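Alpha-amylase/trypsin inhibitor (Eleusine coracana, PDB 1B1U) inhibits both trypsin and alpha-amylase and may protect ragi seeds against hydrolytic enzymes from within and outside the plant. Local coordinates at residues D18-Y23 and P95-E100; R46-I51 and E58-L63. One frame throughout, in Å; residues are numbered along the deposited sequence.

Contact 1: residues D18-Y23 and P95-E100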
ATOM      1  N   ASP A  18       0.420  -2.973  -6.171  1.00  7.99           N
ATOM      2  CA  ASP A  18      -0.787  -3.130  -6.965  1.00 11.27           C
ATOM      3  C   ASP A  18      -1.626  -4.261  -6.393  1.00 14.99           C
ATOM      4  O   ASP A  18      -2.855  -4.201  -6.396  1.00 16.14           O
ATOM      5  CB  ASP A  18      -0.444  -3.448  -8.419  1.00 15.91           C
ATOM      6  CG  ASP A  18       0.852  -4.211  -8.555  1.00 20.01           C
ATOM      7  OD1 ASP A  18       1.828  -3.825  -7.882  1.00 20.48           O
ATOM      8  OD2 ASP A  18       0.893  -5.191  -9.330  1.00 23.46           O
ATOM      9  N   SER A  19      -0.937  -5.292  -5.912  1.00 18.70           N
ATOM     10  CA  SER A  19      -1.556  -6.476  -5.327  1.00 16.41           C
ATOM     11  C   SER A  19      -2.183  -6.188  -3.982  1.00 14.00           C
ATOM     12  O   SER A  19      -2.944  -6.995  -3.456  1.00 18.50           O
ATOM     13  CB  SER A  19      -0.517  -7.581  -5.162  1.00 15.41           C
ATOM     14  OG  SER A  19      -0.398  -8.316  -6.365  1.00 19.14           O
ATOM     15  N   CYS A  20      -1.845  -5.041  -3.419  1.00 14.18           N
ATOM     16  CA  CYS A  20      -2.385  -4.635  -2.140  1.00 13.15           C
ATOM     17  C   CYS A  20      -3.734  -3.928  -2.301  1.00 12.47           C
ATOM     18  O   CYS A  20      -4.426  -3.675  -1.322  1.00 11.65           O
ATOM     19  CB  CYS A  20      -1.398  -3.707  -1.441  1.00 14.59           C
ATOM     20  SG  CYS A  20       0.095  -4.540  -0.826  1.00 25.40           S
ATOM     21  N   ARG A  21      -4.106  -3.613  -3.538  1.00 13.89           N
ATOM     22  CA  ARG A  21      -5.369  -2.922  -3.798  1.00 16.10           C
ATOM     23  C   ARG A  21      -6.546  -3.850  -3.572  1.00 16.35           C
ATOM     24  O   ARG A  21      -7.538  -3.489  -2.929  1.00 14.65           O
ATOM     25  CB  ARG A  21      -5.419  -2.397  -5.240  1.00 17.21           C
ATOM     26  CG  ARG A  21      -6.628  -1.502  -5.532  1.00 13.21           C
ATOM     27  CD  ARG A  21      -7.783  -2.281  -6.149  1.00 10.81           C
ATOM     28  NE  ARG A  21      -9.041  -1.530  -6.147  1.00 11.36           N
ATOM     29  CZ  ARG A  21      -9.522  -0.868  -5.098  1.00  8.81           C
ATOM     30  NH1 ARG A  21      -8.860  -0.858  -3.948  1.00  6.24           N
ATOM     31  NH2 ARG A  21     -10.658  -0.194  -5.203  1.00 10.60           N
ATOM     32  N   TRP A  22      -6.438  -5.050  -4.121  1.00 19.13           N
ATOM     33  CA  TRP A  22      -7.496  -6.020  -3.972  1.00 21.48           C
ATOM     34  C   TRP A  22      -7.496  -6.662  -2.584  1.00 19.57           C
ATOM     35  O   TRP A  22      -8.523  -7.164  -2.128  1.00 24.27           O
ATOM     36  CB  TRP A  22      -7.391  -7.058  -5.084  1.00 23.14           C
ATOM     37  CG  TRP A  22      -7.943  -6.543  -6.389  1.00 31.29           C
ATOM     38  CD1 TRP A  22      -7.345  -6.609  -7.612  1.00 33.09           C
ATOM     39  CD2 TRP A  22      -9.211  -5.895  -6.599  1.00 34.10           C
ATOM     40  NE1 TRP A  22      -8.158  -6.049  -8.572  1.00 32.67           N
ATOM     41  CE2 TRP A  22      -9.311  -5.604  -7.978  1.00 34.18           C
ATOM     42  CE3 TRP A  22     -10.273  -5.534  -5.755  1.00 35.50           C
ATOM     43  CZ2 TRP A  22     -10.427  -4.969  -8.538  1.00 34.60           C
ATOM     44  CZ3 TRP A  22     -11.386  -4.905  -6.312  1.00 35.98           C
ATOM     45  CH2 TRP A  22     -11.451  -4.629  -7.693  1.00 35.97           C
ATOM     46  N   TYR A  23      -6.360  -6.628  -1.898  1.00 16.04           N
ATOM     47  CA  TYR A  23      -6.296  -7.198  -0.565  1.00 13.35           C
ATOM     48  C   TYR A  23      -6.844  -6.206   0.453  1.00 14.84           C
ATOM     49  O   TYR A  23      -7.516  -6.602   1.403  1.00 21.99           O
ATOM     50  CB  TYR A  23      -4.861  -7.587  -0.191  1.00 11.25           C
ATOM     51  CG  TYR A  23      -4.713  -7.881   1.284  1.00  8.58           C
ATOM     52  CD1 TYR A  23      -5.368  -8.971   1.868  1.00  8.26           C
ATOM     53  CD2 TYR A  23      -4.006  -7.020   2.118  1.00 13.60           C
ATOM     54  CE1 TYR A  23      -5.328  -9.177   3.243  1.00  7.71           C
ATOM     55  CE2 TYR A  23      -3.961  -7.222   3.497  1.00 16.16           C
ATOM     56  CZ  TYR A  23      -4.629  -8.299   4.051  1.00 11.46           C
ATOM     57  OH  TYR A  23      -4.626  -8.461   5.418  1.00 18.94           O
ATOM     58  N   PRO A  95      -2.514   2.227   5.799  1.00 11.67           N
ATOM     59  CA  PRO A  95      -1.278   2.445   6.574  1.00 11.55           C
ATOM     60  C   PRO A  95      -1.009   1.398   7.676  1.00 12.74           C
ATOM     61  O   PRO A  95      -0.090   1.550   8.482  1.00  8.58           O
ATOM     62  CB  PRO A  95      -1.443   3.850   7.172  1.00  8.34           C
ATOM     63  CG  PRO A  95      -2.653   4.439   6.529  1.00  6.65           C
ATOM     64  CD  PRO A  95      -3.475   3.335   5.945  1.00  4.96           C
ATOM     65  N   LYS A  96      -1.812   0.343   7.720  1.00 13.34           N
ATOM     66  CA  LYS A  96      -1.628  -0.675   8.740  1.00 18.12           C
ATOM     67  C   LYS A  96      -0.958  -1.887   8.110  1.00 17.98           C
ATOM     68  O   LYS A  96      -0.598  -2.837   8.799  1.00 22.71           O
ATOM     69  CB  LYS A  96      -2.979  -1.080   9.361  1.00 16.35           C
ATOM     70  CG  LYS A  96      -3.810   0.064   9.951  1.00 11.68           C
ATOM     71  CD  LYS A  96      -3.177   0.642  11.201  1.00 10.54           C
ATOM     72  CE  LYS A  96      -3.561   2.115  11.396  1.00 17.14           C
ATOM     73  NZ  LYS A  96      -2.591   2.887  12.243  1.00 15.16           N
ATOM     74  N   LEU A  97      -0.783  -1.844   6.793  1.00 13.45           N
ATOM     75  CA  LEU A  97      -0.165  -2.949   6.083  1.00 11.48           C
ATOM     76  C   LEU A  97       1.229  -3.283   6.602  1.00 12.96           C
ATOM     77  O   LEU A  97       1.746  -4.372   6.363  1.00 21.40           O
ATOM     78  CB  LEU A  97      -0.088  -2.638   4.588  1.00  9.64           C
ATOM     79  CG  LEU A  97      -1.382  -2.593   3.775  1.00 10.21           C
ATOM     80  CD1 LEU A  97      -1.057  -2.028   2.396  1.00  9.00           C
ATOM     81  CD2 LEU A  97      -2.000  -3.984   3.645  1.00  9.99           C
ATOM     82  N   VAL A  98       1.848  -2.359   7.318  1.00 11.02           N
ATOM     83  CA  VAL A  98       3.187  -2.609   7.816  1.00 11.39           C
ATOM     84  C   VAL A  98       3.195  -3.070   9.276  1.00 16.15           C
ATOM     85  O   VAL A  98       4.240  -3.432   9.813  1.00 13.65           O
ATOM     86  CB  VAL A  98       4.085  -1.348   7.673  1.00 13.50           C
ATOM     87  CG1 VAL A  98       3.937  -0.741   6.269  1.00  8.54           C
ATOM     88  CG2 VAL A  98       3.729  -0.332   8.734  1.00  4.37           C
ATOM     89  N   THR A  99       2.036  -3.068   9.919  1.00 13.72           N
ATOM     90  CA  THR A  99       1.972  -3.488  11.307  1.00 16.46           C
ATOM     91  C   THR A  99       2.216  -4.986  11.489  1.00 10.91           C
ATOM     92  O   THR A  99       1.996  -5.797  10.576  1.00  5.38           O
ATOM     93  CB  THR A  99       0.617  -3.122  11.944  1.00 18.14           C
ATOM     94  OG1 THR A  99      -0.447  -3.704  11.178  1.00 20.93           O
ATOM     95  CG2 THR A  99       0.455  -1.614  11.996  1.00 18.94           C
ATOM     96  N   GLU A 100       2.680  -5.328  12.689  1.00 16.74           N
ATOM     97  CA  GLU A 100       2.993  -6.703  13.068  1.00 21.77           C
ATOM     98  C   GLU A 100       1.852  -7.663  12.740  1.00 21.77           C
ATOM     99  O   GLU A 100       2.063  -8.689  12.096  1.00 19.40           O
ATOM    100  CB  GLU A 100       3.348  -6.758  14.565  1.00 24.77           C
ATOM    101  CG  GLU A 100       2.696  -7.888  15.361  1.00 32.68           C
ATOM    102  CD  GLU A 100       3.394  -9.228  15.184  1.00 35.96           C
ATOM    103  OE1 GLU A 100       4.414  -9.464  15.875  1.00 38.67           O
ATOM    104  OE2 GLU A 100       2.920 -10.049  14.361  1.00 37.07           O
TER
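The first torsions of Y23 and L97 bring their side chains together: CG of Y23 lies opposite its backbone N (chi1 167°), which carries the phenol away from helix 19-29, while CG of L97 lies opposite its carbonyl carbon (chi1 -69°) and holds the isobutyl group out toward that helix. The two side chains then pass each other running in opposite senses. CD2 of L97 sits at the rim of the Y23 ring, in the ring plane, 3.8 Å from CE2, so the leucine methyl meets an edge and covers neither face. Its other methyl turns to C20, where CD1 of L97 lies 4.2 Å from CB of C20. All three residues are buried. C20 also carries the disulfide to C44, which ties helix 19-29 to helix 37-50 within the disulfide-linked helical core of the cereal inhibitor family; here the loop after helix 87-93 closes on that core. L63 of helix 53-64 touches both C20 and L97, so the leucine is wedged among three helical residues. The far end of the tyrosine is polar, and its OH hydrogen-bonds to OE1 of E102. L97 sits in a type I turn from K96 to T99, closed by the bond from T99 N to K96 O at 2.9 Å.

Contact 2: residues R46-I51 and E58-L63; sequences RQLEAI and EAVRIL
NH2 of R61 donates to OE2 of E58 at 2.9 Å, a salt bridge within one turn of helix 53-64 that flanks the place where A59 and V60 meet I51 and L48. The arginine grips the carboxylate side-on: NE of R61 reaches OE1 of E58 at 3.2 Å in a nearly straight bond (170°), and NE also leans weakly toward OE2. Both oxygens are approached on their syn sides and lie close to the guanidinium plane, but the carboxylate itself is tilted, with NE 28° out of its plane at OE1. NH2 of R61 has a second acceptor in the carbonyl of G66.

Between 46-51 and 58-63 the contact is apolar and small. I51, the first residue to leave helical geometry after helix 37-50, sends an extended arm across the gap: with chi2 at 167° its CD1 stretches away from the backbone and ends 3.5 Å from CB of A59. That CB is the whole of the A59 side chain, so one methyl meets another here. Beside it, CD2 of L48 meets CG2 of V60 at 4.1 Å, the two side chains slanting past one another. Near the joint R56 binds the carbonyls of L48 and E49 through NE and NH2, giving partners to the last turn of helix 37-50.

Helices 37-50 and 53-64 follow one another in the chain, joined by a short turn. L17 packs on I51 and L117 on V60, while V67 of strand 67-68 lies against I62 and R61.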
ATOM      1  N   ARG A  46       4.381  -9.108   0.018  1.00 24.01           N
ATOM      2  CA  ARG A  46       5.590  -9.476  -0.729  1.00 22.94           C
ATOM      3  C   ARG A  46       6.148  -8.245  -1.412  1.00 19.77           C
ATOM      4  O   ARG A  46       7.356  -8.070  -1.508  1.00 22.61           O
ATOM      5  CB  ARG A  46       5.257 -10.523  -1.795  1.00 21.84           C
ATOM      6  CG  ARG A  46       6.425 -11.382  -2.229  1.00 25.08           C
ATOM      7  CD  ARG A  46       5.931 -12.691  -2.836  1.00 32.06           C
ATOM      8  NE  ARG A  46       5.873 -13.778  -1.853  1.00 31.51           N
ATOM      9  CZ  ARG A  46       5.184 -14.903  -2.020  1.00 31.89           C
ATOM     10  NH1 ARG A  46       4.485 -15.097  -3.133  1.00 34.75           N
ATOM     11  NH2 ARG A  46       5.200 -15.842  -1.077  1.00 29.94           N
ATOM     12  N   GLN A  47       5.246  -7.397  -1.890  1.00 20.99           N
ATOM     13  CA  GLN A  47       5.619  -6.176  -2.573  1.00 15.44           C
ATOM     14  C   GLN A  47       6.137  -5.117  -1.603  1.00 17.48           C
ATOM     15  O   GLN A  47       7.107  -4.419  -1.898  1.00 21.21           O
ATOM     16  CB  GLN A  47       4.420  -5.661  -3.360  1.00 15.41           C
ATOM     17  CG  GLN A  47       4.105  -6.516  -4.585  1.00 11.56           C
ATOM     18  CD  GLN A  47       2.993  -5.931  -5.416  1.00 17.75           C
ATOM     19  OE1 GLN A  47       2.053  -5.344  -4.877  1.00 27.62           O
ATOM     20  NE2 GLN A  47       3.088  -6.078  -6.739  1.00 15.01           N
ATOM     21  N   LEU A  48       5.504  -5.012  -0.442  1.00 13.82           N
ATOM     22  CA  LEU A  48       5.909  -4.047   0.576  1.00 15.37           C
ATOM     23  C   LEU A  48       7.279  -4.378   1.162  1.00 17.70           C
ATOM     24  O   LEU A  48       7.962  -3.511   1.707  1.00 20.89           O
ATOM     25  CB  LEU A  48       4.874  -4.022   1.707  1.00 14.62           C
ATOM     26  CG  LEU A  48       4.250  -2.694   2.132  1.00 16.43           C
ATOM     27  CD1 LEU A  48       4.105  -2.684   3.639  1.00 15.47           C
ATOM     28  CD2 LEU A  48       5.100  -1.524   1.656  1.00 12.72           C
ATOM     29  N   GLU A  49       7.660  -5.646   1.063  1.00 24.06           N
ATOM     30  CA  GLU A  49       8.934  -6.145   1.580  1.00 24.95           C
ATOM     31  C   GLU A  49      10.056  -5.793   0.619  1.00 21.57           C
ATOM     32  O   GLU A  49      11.114  -5.311   1.020  1.00 21.45           O
ATOM     33  CB  GLU A  49       8.862  -7.671   1.735  1.00 32.54           C
ATOM     34  CG  GLU A  49       9.296  -8.208   3.094  1.00 37.69           C
ATOM     35  CD  GLU A  49       8.556  -9.481   3.484  1.00 43.86           C
ATOM     36  OE1 GLU A  49       8.727 -10.515   2.800  1.00 46.19           O
ATOM     37  OE2 GLU A  49       7.800  -9.447   4.479  1.00 48.76           O
ATOM     38  N   ALA A  50       9.805  -6.069  -0.656  1.00 20.84           N
ATOM     39  CA  ALA A  50      10.749  -5.805  -1.733  1.00 24.34           C
ATOM     40  C   ALA A  50      11.284  -4.390  -1.581  1.00 22.47           C
ATOM     41  O   ALA A  50      12.488  -4.144  -1.684  1.00 24.01           O
ATOM     42  CB  ALA A  50      10.046  -5.964  -3.082  1.00 22.09           C
ATOM     43  N   ILE A  51      10.363  -3.473  -1.323  1.00 21.15           N
ATOM     44  CA  ILE A  51      10.681  -2.071  -1.133  1.00 21.59           C
ATOM     45  C   ILE A  51      11.516  -1.930   0.135  1.00 19.95           C
ATOM     46  O   ILE A  51      11.297  -2.644   1.112  1.00 26.17           O
ATOM     47  CB  ILE A  51       9.375  -1.225  -0.988  1.00 18.90           C
ATOM     48  CG1 ILE A  51       8.539  -1.340  -2.260  1.00 14.38           C
ATOM     49  CG2 ILE A  51       9.703   0.239  -0.716  1.00 16.07           C
ATOM     50  CD1 ILE A  51       7.139  -0.831  -2.089  1.00 19.07           C
ATOM     51  N   GLU A  58       5.960   5.538   2.275  1.00 13.93           N
ATOM     52  CA  GLU A  58       5.683   6.413   1.130  1.00 13.11           C
ATOM     53  C   GLU A  58       4.920   5.632   0.081  1.00  9.24           C
ATOM     54  O   GLU A  58       3.963   6.134  -0.502  1.00 10.51           O
ATOM     55  CB  GLU A  58       7.000   6.952   0.540  1.00 18.52           C
ATOM     56  CG  GLU A  58       6.880   7.782  -0.754  1.00 17.29           C
ATOM     57  CD  GLU A  58       5.833   8.879  -0.679  1.00 12.95           C
ATOM     58  OE1 GLU A  58       5.593   9.427   0.413  1.00 17.48           O
ATOM     59  OE2 GLU A  58       5.246   9.203  -1.726  1.00 26.73           O
ATOM     60  N   ALA A  59       5.356   4.396  -0.145  1.00  9.09           N
ATOM     61  CA  ALA A  59       4.741   3.482  -1.106  1.00  8.46           C
ATOM     62  C   ALA A  59       3.278   3.204  -0.762  1.00  9.61           C
ATOM     63  O   ALA A  59       2.446   2.987  -1.654  1.00 11.52           O
ATOM     64  CB  ALA A  59       5.517   2.169  -1.141  1.00  5.61           C
ATOM     65  N   VAL A  60       2.969   3.191   0.532  1.00 11.99           N
ATOM     66  CA  VAL A  60       1.604   2.950   0.983  1.00 11.20           C
ATOM     67  C   VAL A  60       0.772   4.204   0.715  1.00  5.85           C
ATOM     68  O   VAL A  60      -0.343   4.108   0.217  1.00  3.08           O
ATOM     69  CB  VAL A  60       1.561   2.578   2.495  1.00 10.50           C
ATOM     70  CG1 VAL A  60       0.120   2.579   3.013  1.00  2.00           C
ATOM     71  CG2 VAL A  60       2.163   1.196   2.689  1.00 11.34           C
ATOM     72  N   ARG A  61       1.325   5.371   1.034  1.00  8.23           N
ATOM     73  CA  ARG A  61       0.630   6.637   0.788  1.00 10.55           C
ATOM     74  C   ARG A  61       0.303   6.755  -0.693  1.00  8.97           C
ATOM     75  O   ARG A  61      -0.778   7.215  -1.069  1.00 10.20           O
ATOM     76  CB  ARG A  61       1.502   7.826   1.209  1.00 10.43           C
ATOM     77  CG  ARG A  61       0.770   9.167   1.243  1.00 10.09           C
ATOM     78  CD  ARG A  61       1.743  10.345   1.093  1.00  6.19           C
ATOM     79  NE  ARG A  61       2.513  10.255  -0.142  1.00  2.00           N
ATOM     80  CZ  ARG A  61       1.997  10.505  -1.338  1.00  6.36           C
ATOM     81  NH1 ARG A  61       0.731  10.860  -1.442  1.00 12.32           N
ATOM     82  NH2 ARG A  61       2.727  10.372  -2.433  1.00  8.81           N
ATOM     83  N   ILE A  62       1.234   6.330  -1.539  1.00  9.29           N
ATOM     84  CA  ILE A  62       1.019   6.405  -2.980  1.00 12.69           C
ATOM     85  C   ILE A  62      -0.132   5.491  -3.385  1.00 12.62           C
ATOM     86  O   ILE A  62      -0.868   5.782  -4.330  1.00 13.53           O
ATOM     87  CB  ILE A  62       2.280   5.977  -3.786  1.00 14.22           C
ATOM     88  CG1 ILE A  62       3.508   6.785  -3.358  1.00 15.47           C
ATOM     89  CG2 ILE A  62       2.022   6.165  -5.267  1.00 13.89           C
ATOM     90  CD1 ILE A  62       4.806   6.368  -4.083  1.00  9.31           C
ATOM     91  N   LEU A  63      -0.267   4.368  -2.679  1.00 16.51           N
ATOM     92  CA  LEU A  63      -1.333   3.409  -2.965  1.00 10.50           C
ATOM     93  C   LEU A  63      -2.668   4.084  -2.712  1.00  4.77           C
ATOM     94  O   LEU A  63      -3.601   3.968  -3.504  1.00  2.38           O
ATOM     95  CB  LEU A  63      -1.208   2.178  -2.057  1.00 13.47           C
ATOM     96  CG  LEU A  63      -2.344   1.146  -2.022  1.00 11.71           C
ATOM     97  CD1 LEU A  63      -2.597   0.547  -3.417  1.00  6.85           C
ATOM     98  CD2 LEU A  63      -1.971   0.058  -1.018  1.00 13.25           C
TER

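The centres of contacts 1 and 2 lie about 8 Å apart, both about 5 Å from the centre of the chain. Along the sequence they are nested: 18-23 comes first, then 46-51 and 58-63, and 95-100 closes the outer loop. They also touch directly. The amide of Q47 in contact 2 probably hydrogen-bonds at both ends to contact 1, NE2 to D18 OD1 at 2.8 Å and OE1 to S19 N at 3.2 Å, while V98 packs on L48 and P95 on V60. Helices 19-29, 37-50 and 53-64 and the loop after 87-93 therefore share one compact core, and the C45–C103 disulfide ties helix 37-50 to the chain just beyond 95-100.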